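Local structure of Acarbose/maltose binding protein GacH (Streptomyces glaucescens, 3K01) at residues G68-K73 and V92-D97; D86-E91 and A96-I101; P367-A370 and A374-E377. The protein binds acarbose and an acarbose homolog as the solute receptor of an ABC transporter, and probably also maltose. All coordinates share one frame; numbering follows the deposited sequence. Where two conformers were deposited one is given.

Contact 1: residues G68-K73 and V92-D97; sequences GEANAK and VAWVAD
The indole of Trp-94 carries Asn-71 over one face: ND2 sits 3.4 Å above the ring plane, displaced toward the rim, with the amide plane standing nearly perpendicular to the ring. CB of Asn-71 follows over the same indole as a CH-pi contact, 4.0 Å from the centroid of the six-membered ring of Trp-94. Ala-70 approaches obliquely instead, its CB 3.9 Å from Trp-94 CH2. The indole also meets the ring of Trp-298 edge-to-face and touches Met-88 of the neighbouring strand.

Beyond the ring, the amide reaches Asp-97. Placing CG anti to the backbone N (chi1 -174°) carries the Asn-71 amide out toward helix 92-100, where ND2 donates to Asp-97 OD2 at 3.0 Å. The N-H...O angle of 170° makes this an almost straight bond. Asp-97 OD2 lies close to the amide plane, but the oxygen is met on its anti side and from somewhat outside the carboxylate plane. The other oxygen, OD1, forms a salt bridge with Lys-75, so two residues of helix 67-79 fix the rotation of the carboxylate.

The short helical segments run nearly parallel, 10° apart, with axes 11.9 Å from each other; side chains, not backbones, therefore bridge the gap. Helix 67-79 is the crossover between parallel strands 58-64 and 87-91, and helix 92-100 follows the latter; helices packed side by side on one face of an alpha/beta sheet fit a lobe of the type II periplasmic-binding-protein fold.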
loop_
_atom_site.group_PDB
_atom_site.type_symbol
_atom_site.label_atom_id
_atom_site.label_comp_id
_atom_site.label_asym_id
_atom_site.label_seq_id
_atom_site.Cartn_x
_atom_site.Cartn_y
_atom_site.Cartn_z
ATOM N N GLY A 68 8.076 -2.287 11.899
ATOM C CA GLY A 68 7.506 -3.550 12.372
ATOM C C GLY A 68 7.305 -3.612 13.874
ATOM O O GLY A 68 6.742 -4.579 14.395
ATOM N N GLU A 69 7.764 -2.581 14.587
ATOM C CA GLU A 69 7.587 -2.487 16.041
ATOM C C GLU A 69 6.609 -1.386 16.455
ATOM O O GLU A 69 6.162 -1.332 17.608
ATOM C CB GLU A 69 8.922 -2.218 16.728
ATOM C CG GLU A 69 9.855 -3.405 16.617
ATOM C CD GLU A 69 11.224 -3.136 17.183
ATOM O OE1 GLU A 69 11.374 -2.185 17.984
ATOM O OE2 GLU A 69 12.157 -3.898 16.832
ATOM N N ALA A 70 6.282 -0.512 15.507
ATOM C CA ALA A 70 5.619 0.767 15.834
ATOM C C ALA A 70 4.168 0.592 16.286
ATOM O O ALA A 70 3.708 1.306 17.198
ATOM C CB ALA A 70 5.722 1.726 14.646
ATOM N N ASN A 71 3.435 -0.334 15.673
ATOM C CA ASN A 71 2.030 -0.530 16.042
ATOM C C ASN A 71 1.889 -0.924 17.506
ATOM O O ASN A 71 1.138 -0.301 18.265
ATOM C CB ASN A 71 1.369 -1.537 15.087
ATOM C CG ASN A 71 -0.130 -1.690 15.317
ATOM O OD1 ASN A 71 -0.550 -2.197 16.345
ATOM N ND2 ASN A 71 -0.938 -1.290 14.347
ATOM N N ALA A 72 2.641 -1.938 17.920
ATOM C CA ALA A 72 2.604 -2.387 19.300
ATOM C C ALA A 72 3.161 -1.336 20.267
ATOM O O ALA A 72 2.615 -1.138 21.343
ATOM C CB ALA A 72 3.351 -3.710 19.450
ATOM N N LYS A 73 4.230 -0.652 19.879
ATOM C CA LYS A 73 4.821 0.349 20.763
ATOM C C LYS A 73 3.810 1.465 21.047
ATOM O O LYS A 73 3.661 1.919 22.179
ATOM C CB LYS A 73 6.091 0.911 20.131
ATOM C CG LYS A 73 6.948 1.757 21.063
ATOM C CD LYS A 73 8.074 2.454 20.309
ATOM C CE LYS A 73 8.966 3.327 21.212
ATOM N NZ LYS A 73 9.676 2.550 22.250
ATOM N N VAL A 92 -1.799 3.100 6.433
ATOM C CA VAL A 92 -3.194 3.344 6.080
ATOM C C VAL A 92 -4.192 2.498 6.896
ATOM O O VAL A 92 -5.238 3.007 7.309
ATOM C CB VAL A 92 -3.480 3.215 4.578
ATOM C CG1 VAL A 92 -2.813 4.351 3.779
ATOM C CG2 VAL A 92 -3.100 1.832 4.002
ATOM N N ALA A 93 -3.894 1.224 7.127
ATOM C CA ALA A 93 -4.800 0.348 7.899
ATOM C C ALA A 93 -4.756 0.675 9.389
ATOM O O ALA A 93 -5.688 0.353 10.139
ATOM C CB ALA A 93 -4.448 -1.129 7.694
ATOM N N TRP A 94 -3.676 1.305 9.846
ATOM C CA TRP A 94 -3.525 1.576 11.276
ATOM C C TRP A 94 -4.439 2.713 11.725
ATOM O O TRP A 94 -4.688 2.829 12.927
ATOM C CB TRP A 94 -2.093 1.918 11.662
ATOM C CG TRP A 94 -1.080 0.839 11.469
ATOM C CD1 TRP A 94 -1.269 -0.404 10.925
ATOM C CD2 TRP A 94 0.313 0.971 11.743
ATOM N NE1 TRP A 94 -0.054 -1.061 10.877
ATOM C CE2 TRP A 94 0.928 -0.242 11.379
ATOM C CE3 TRP A 94 1.105 2.001 12.276
ATOM C CZ2 TRP A 94 2.312 -0.446 11.505
ATOM C CZ3 TRP A 94 2.479 1.792 12.415
ATOM C CH2 TRP A 94 3.056 0.571 12.035
ATOM N N VAL A 95 -4.913 3.563 10.815
ATOM C CA VAL A 95 -5.815 4.634 11.228
ATOM C C VAL A 95 -7.046 4.045 11.900
ATOM O O VAL A 95 -7.354 4.421 13.038
ATOM C CB VAL A 95 -6.197 5.533 10.051
ATOM C CG1 VAL A 95 -7.189 6.616 10.515
ATOM C CG2 VAL A 95 -4.955 6.178 9.469
ATOM N N ALA A 96 -7.741 3.134 11.234
ATOM C CA ALA A 96 -8.927 2.526 11.833
ATOM C C ALA A 96 -8.556 1.643 13.019
ATOM O O ALA A 96 -9.304 1.592 13.999
ATOM C CB ALA A 96 -9.689 1.740 10.816
ATOM N N ASP A 97 -7.410 0.973 12.957
ATOM C CA ASP A 97 -6.927 0.134 14.058
ATOM C C ASP A 97 -6.839 1.021 15.317
ATOM O O ASP A 97 -7.501 0.762 16.339
ATOM C CB ASP A 97 -5.564 -0.468 13.655
ATOM C CG ASP A 97 -5.019 -1.473 14.640
ATOM O OD1 ASP A 97 -5.738 -1.853 15.590
ATOM O OD2 ASP A 97 -3.855 -1.865 14.416
#

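Contact 2: residues D86-E91 and A96-I101; sequences DVMRTE and ADFASI
Strand 87-91 turns off into helix 92-100, which slants across it and brings the CA atoms of Thr-90 and Phe-98 to 8.7 Å as the closest such pair of the two segments. Phe-98 spans this distance; its CG stands anti to its own carbonyl carbon (chi1 -65°) and its ring points at the strand. Its CE2 corner makes the contact: Thr-90 CG2 lies at the ring edge, near the ring plane, 3.7 Å from Phe-98 CE2 and 3.8 Å from Phe-98 CD2. Met-88 comes in at about a right angle, its CG obliquely placed, 4.0 Å from the same CE2.

Met-88 and Thr-90 share this side of the strand because they are two residues apart, whereas Arg-89 between them points away and bonds to Gln-138 and Thr-35. This is the beta-alpha step of an alpha/beta sheet, in which one face of a strand is packed by the helix that follows it. Glu-91 occupies the N-cap position and, in the conformer given of the two deposited, its OE1 accepts a bond from Ala-93 N.

Thr-90 was deposited in two conformers. In the one described here, chi1 of 50° leaves CG2 on the Phe-98 side, while OG1 is hydrogen-bonded to Ser-301 OG on the adjoining antiparallel strand. The Phe-98 ring also meets Phe-74 of helix 67-79. Near the far end of helix 92-100, Ser-100 N bonds to Ala-96 O at 2.8 Å, and Ser-100 OG donates to Asp-97 O at 2.8 Å with a C=O...donor angle of 127°.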
loop_
_atom_site.group_PDB
_atom_site.type_symbol
_atom_site.label_atom_id
_atom_site.label_comp_id
_atom_site.label_asym_id
_atom_site.label_seq_id
_atom_site.Cartn_x
_atom_site.Cartn_y
_atom_site.Cartn_z
ATOM N N ASP A 86 2.978 12.648 20.584
ATOM C CA ASP A 86 1.894 13.532 20.162
ATOM C C ASP A 86 1.405 13.187 18.751
ATOM O O ASP A 86 0.210 13.255 18.472
ATOM C CB ASP A 86 2.334 14.986 20.244
ATOM C CG ASP A 86 2.752 15.354 21.629
ATOM O OD1 ASP A 86 1.858 15.402 22.502
ATOM O OD2 ASP A 86 3.973 15.524 21.851
ATOM N N VAL A 87 2.370 12.890 17.867
ATOM C CA VAL A 87 2.068 12.608 16.484
ATOM C C VAL A 87 2.676 11.258 16.119
ATOM O O VAL A 87 3.841 10.992 16.401
ATOM C CB VAL A 87 2.612 13.710 15.570
ATOM C CG1 VAL A 87 2.424 13.341 14.087
ATOM C CG2 VAL A 87 1.906 15.053 15.880
ATOM N N MET A 88 1.861 10.428 15.477
ATOM C CA MET A 88 2.269 9.050 15.135
ATOM C C MET A 88 2.151 8.882 13.630
ATOM O O MET A 88 1.078 9.118 13.051
ATOM C CB MET A 88 1.298 8.086 15.856
ATOM C CG MET A 88 1.495 6.594 15.600
ATOM S SD MET A 88 3.119 6.086 16.194
ATOM C CE MET A 88 3.272 4.468 15.410
ATOM N N ARG A 89 3.235 8.421 12.997
ATOM C CA ARG A 89 3.133 8.009 11.583
ATOM C C ARG A 89 2.318 6.708 11.527
ATOM O O ARG A 89 2.657 5.732 12.209
ATOM C CB ARG A 89 4.502 7.832 10.950
ATOM C CG ARG A 89 4.433 7.908 9.457
ATOM C CD ARG A 89 5.655 7.350 8.815
ATOM N NE ARG A 89 5.804 7.698 7.406
ATOM C CZ ARG A 89 6.582 7.014 6.563
ATOM N NH1 ARG A 89 7.245 5.948 6.994
ATOM N NH2 ARG A 89 6.707 7.416 5.313
ATOM N N THR A 90 1.252 6.712 10.723
ATOM C CA THR A 90 0.229 5.655 10.780
ATOM C C THR A 90 0.045 5.013 9.422
ATOM O O THR A 90 -0.276 5.686 8.451
ATOM C CB THR A 90 -1.169 6.182 11.236
ATOM O OG1 THR A 90 -1.542 7.341 10.467
ATOM C CG2 THR A 90 -1.181 6.529 12.723
ATOM N N GLU A 91 0.262 3.699 9.327
ATOM C CA GLU A 91 0.053 3.043 8.048
ATOM C C GLU A 91 -1.430 3.180 7.712
ATOM O O GLU A 91 -2.249 3.377 8.609
ATOM C CB GLU A 91 0.481 1.590 8.160
ATOM C CG GLU A 91 0.812 0.928 6.845
ATOM C CD GLU A 91 -0.309 0.047 6.319
ATOM O OE1 GLU A 91 -1.286 -0.252 7.058
ATOM O OE2 GLU A 91 -0.204 -0.380 5.152
ATOM N N ALA A 96 -7.741 3.134 11.234
ATOM C CA ALA A 96 -8.927 2.526 11.833
ATOM C C ALA A 96 -8.556 1.643 13.019
ATOM O O ALA A 96 -9.304 1.592 13.999
ATOM C CB ALA A 96 -9.689 1.740 10.816
ATOM N N ASP A 97 -7.410 0.973 12.957
ATOM C CA ASP A 97 -6.927 0.134 14.058
ATOM C C ASP A 97 -6.839 1.021 15.317
ATOM O O ASP A 97 -7.501 0.762 16.339
ATOM C CB ASP A 97 -5.564 -0.468 13.655
ATOM C CG ASP A 97 -5.019 -1.473 14.640
ATOM O OD1 ASP A 97 -5.738 -1.853 15.590
ATOM O OD2 ASP A 97 -3.855 -1.865 14.416
ATOM N N PHE A 98 -6.053 2.084 15.263
ATOM C CA PHE A 98 -5.844 2.932 16.452
ATOM C C PHE A 98 -7.112 3.701 16.808
ATOM O O PHE A 98 -7.404 3.874 17.992
ATOM C CB PHE A 98 -4.729 3.935 16.183
ATOM C CG PHE A 98 -3.349 3.336 15.964
ATOM C CD1 PHE A 98 -2.968 2.089 16.456
ATOM C CD2 PHE A 98 -2.418 4.094 15.298
ATOM C CE1 PHE A 98 -1.663 1.607 16.215
ATOM C CE2 PHE A 98 -1.122 3.627 15.060
ATOM C CZ PHE A 98 -0.753 2.378 15.521
ATOM N N ALA A 99 -7.864 4.188 15.826
ATOM C CA ALA A 99 -9.060 4.983 16.154
ATOM C C ALA A 99 -10.118 4.107 16.816
ATOM O O ALA A 99 -10.851 4.586 17.712
ATOM C CB ALA A 99 -9.617 5.665 14.927
ATOM N N SER A 100 -10.226 2.854 16.380
ATOM C CA SER A 100 -11.232 1.950 16.900
ATOM C C SER A 100 -11.049 1.642 18.366
ATOM O O SER A 100 -12.003 1.155 18.997
ATOM C CB SER A 100 -11.253 0.631 16.122
ATOM O OG SER A 100 -10.109 -0.144 16.441
ATOM N N ILE A 101 -9.846 1.868 18.894
ATOM C CA ILE A 101 -9.566 1.655 20.331
ATOM C C ILE A 101 -9.294 2.959 21.078
ATOM O O ILE A 101 -8.769 2.962 22.186
ATOM C CB ILE A 101 -8.483 0.594 20.576
ATOM C CG1 ILE A 101 -7.176 0.972 19.873
ATOM C CG2 ILE A 101 -8.983 -0.771 20.086
ATOM C CD1 ILE A 101 -6.050 -0.028 20.132
#

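Contact 3: residues P367-A370 and A374-E377; sequences PWIA and ALFE
Pro-367 lays its ring beside the isobutyl group of Leu-375, CG meeting CD1 at 3.7 Å as the two side chains pass alongside one another, pointing opposite ways. The motif on the Pro-367 side is an inverse gamma turn centred on Trp-368, seen in the weak Ile-369 N to Pro-367 O bond of 2.9 Å. It lies in the loop between strand 363-364 and helix 376-387, and Leu-375 belongs to a short 3-10 segment leading into that helix.

The tight turn leaves Pro-367 and Ile-369 both directing side chains at Leu-375. On the leucine, CD1 extends anti to CA (chi2 -178°), which makes this methyl the leading atom of the contact. Ile-369 reaches it more loosely, CD1 to Leu-375 CD1 being 4.4 Å. With 87 Å² buried in all, the packing is small and wholly apolar.

The indole of Trp-368 goes the other way, touching Val-92 of helix 92-100, and its NE1 bonds to Glu-365. The backbone N of Trp-368 is bonded to Glu-206 OE1, while Leu-375 O pairs with Tyr-404 OH.

No direct hydrogen bond joins the two segments, but one water bridges their backbones: it accepts from Ala-374 N at 3.0 Å and donates a weak bond to Ala-370 O at 3.4 Å.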
loop_
_atom_site.group_PDB
_atom_site.type_symbol
_atom_site.label_atom_id
_atom_site.label_comp_id
_atom_site.label_asym_id
_atom_site.label_seq_id
_atom_site.Cartn_x
_atom_site.Cartn_y
_atom_site.Cartn_z
ATOM N N PRO A 367 -10.932 -1.785 3.182
ATOM C CA PRO A 367 -12.038 -1.503 4.086
ATOM C C PRO A 367 -11.462 -0.803 5.319
ATOM O O PRO A 367 -10.566 -1.321 5.983
ATOM C CB PRO A 367 -12.594 -2.900 4.436
ATOM C CG PRO A 367 -11.487 -3.824 4.170
ATOM C CD PRO A 367 -10.547 -3.212 3.164
ATOM N N TRP A 368 -12.013 0.368 5.634
ATOM C CA TRP A 368 -11.431 1.203 6.675
ATOM C C TRP A 368 -12.045 0.870 8.027
ATOM O O TRP A 368 -12.722 1.696 8.658
ATOM C CB TRP A 368 -11.590 2.684 6.321
ATOM C CG TRP A 368 -11.036 3.016 4.973
ATOM C CD1 TRP A 368 -11.737 3.519 3.919
ATOM C CD2 TRP A 368 -9.676 2.839 4.519
ATOM N NE1 TRP A 368 -10.900 3.685 2.831
ATOM C CE2 TRP A 368 -9.640 3.289 3.173
ATOM C CE3 TRP A 368 -8.502 2.373 5.109
ATOM C CZ2 TRP A 368 -8.486 3.253 2.405
ATOM C CZ3 TRP A 368 -7.349 2.355 4.349
ATOM C CH2 TRP A 368 -7.356 2.804 2.998
ATOM N N ILE A 369 -11.802 -0.360 8.458
ATOM C CA ILE A 369 -12.446 -0.918 9.656
ATOM C C ILE A 369 -11.380 -1.416 10.622
ATOM O O ILE A 369 -10.229 -1.662 10.230
ATOM C CB ILE A 369 -13.465 -2.033 9.305
ATOM C CG1 ILE A 369 -12.769 -3.241 8.662
ATOM C CG2 ILE A 369 -14.561 -1.491 8.390
ATOM C CD1 ILE A 369 -13.721 -4.426 8.439
ATOM N N ALA A 370 -11.764 -1.581 11.884
ATOM C CA ALA A 370 -10.862 -2.001 12.944
ATOM C C ALA A 370 -10.139 -3.295 12.567
ATOM O O ALA A 370 -8.944 -3.469 12.828
ATOM C CB ALA A 370 -11.662 -2.195 14.234
ATOM N N ALA A 374 -6.897 -8.055 9.912
ATOM C CA ALA A 374 -7.297 -9.416 10.231
ATOM C C ALA A 374 -7.925 -10.104 9.008
ATOM O O ALA A 374 -8.035 -11.321 8.966
ATOM C CB ALA A 374 -8.289 -9.402 11.403
ATOM N N LEU A 375 -8.332 -9.332 8.012
ATOM C CA LEU A 375 -8.951 -9.903 6.808
ATOM C C LEU A 375 -7.929 -10.607 5.907
ATOM O O LEU A 375 -8.336 -11.353 5.009
ATOM C CB LEU A 375 -9.678 -8.821 5.999
ATOM C CG LEU A 375 -10.776 -8.095 6.764
ATOM C CD1 LEU A 375 -11.446 -7.098 5.833
ATOM C CD2 LEU A 375 -11.803 -9.068 7.357
ATOM N N PHE A 376 -6.632 -10.386 6.134
ATOM C CA PHE A 376 -5.620 -10.969 5.250
ATOM C C PHE A 376 -5.359 -12.439 5.522
ATOM O O PHE A 376 -5.151 -13.208 4.584
ATOM C CB PHE A 376 -4.319 -10.156 5.338
ATOM C CG PHE A 376 -4.390 -8.853 4.598
ATOM C CD1 PHE A 376 -4.359 -8.831 3.210
ATOM C CD2 PHE A 376 -4.486 -7.663 5.300
ATOM C CE1 PHE A 376 -4.419 -7.628 2.513
ATOM C CE2 PHE A 376 -4.566 -6.446 4.619
ATOM C CZ PHE A 376 -4.528 -6.428 3.229
ATOM N N GLU A 377 -5.369 -12.863 6.781
ATOM C CA GLU A 377 -4.997 -14.235 7.081
ATOM C C GLU A 377 -5.905 -15.287 6.414
ATOM O O GLU A 377 -5.393 -16.263 5.882
ATOM C CB GLU A 377 -4.843 -14.456 8.594
ATOM C CG GLU A 377 -4.592 -15.908 8.950
ATOM C CD GLU A 377 -3.188 -16.388 8.581
ATOM O OE1 GLU A 377 -2.393 -15.675 7.951
ATOM O OE2 GLU A 377 -2.856 -17.533 8.921
HETATM O O HOH W 1 -7.028 -6.209 12.214
#

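Contacts 1 and 2 share helix 92-100 and have centres about 6 Å apart; the Asn-71 amide comes close to both, ND2 lying 3.5 Å from Phe-98 CE1. Contact 2 is the buried member, purely apolar between strand and helix, whereas contact 1 is only partly buried and joins two helices by ring packing and one amide-carboxylate hydrogen bond. Contact 3, also partly buried, joins two nearby parts of the loop and 3-10 turn before helix 376-387, apolar except for its water bridge. It comes later in the chain but lies against the same helix: Ala-96 CB is 3.5 Å from Ile-369 O, and Ser-100 OG packs near Ala-370 CB.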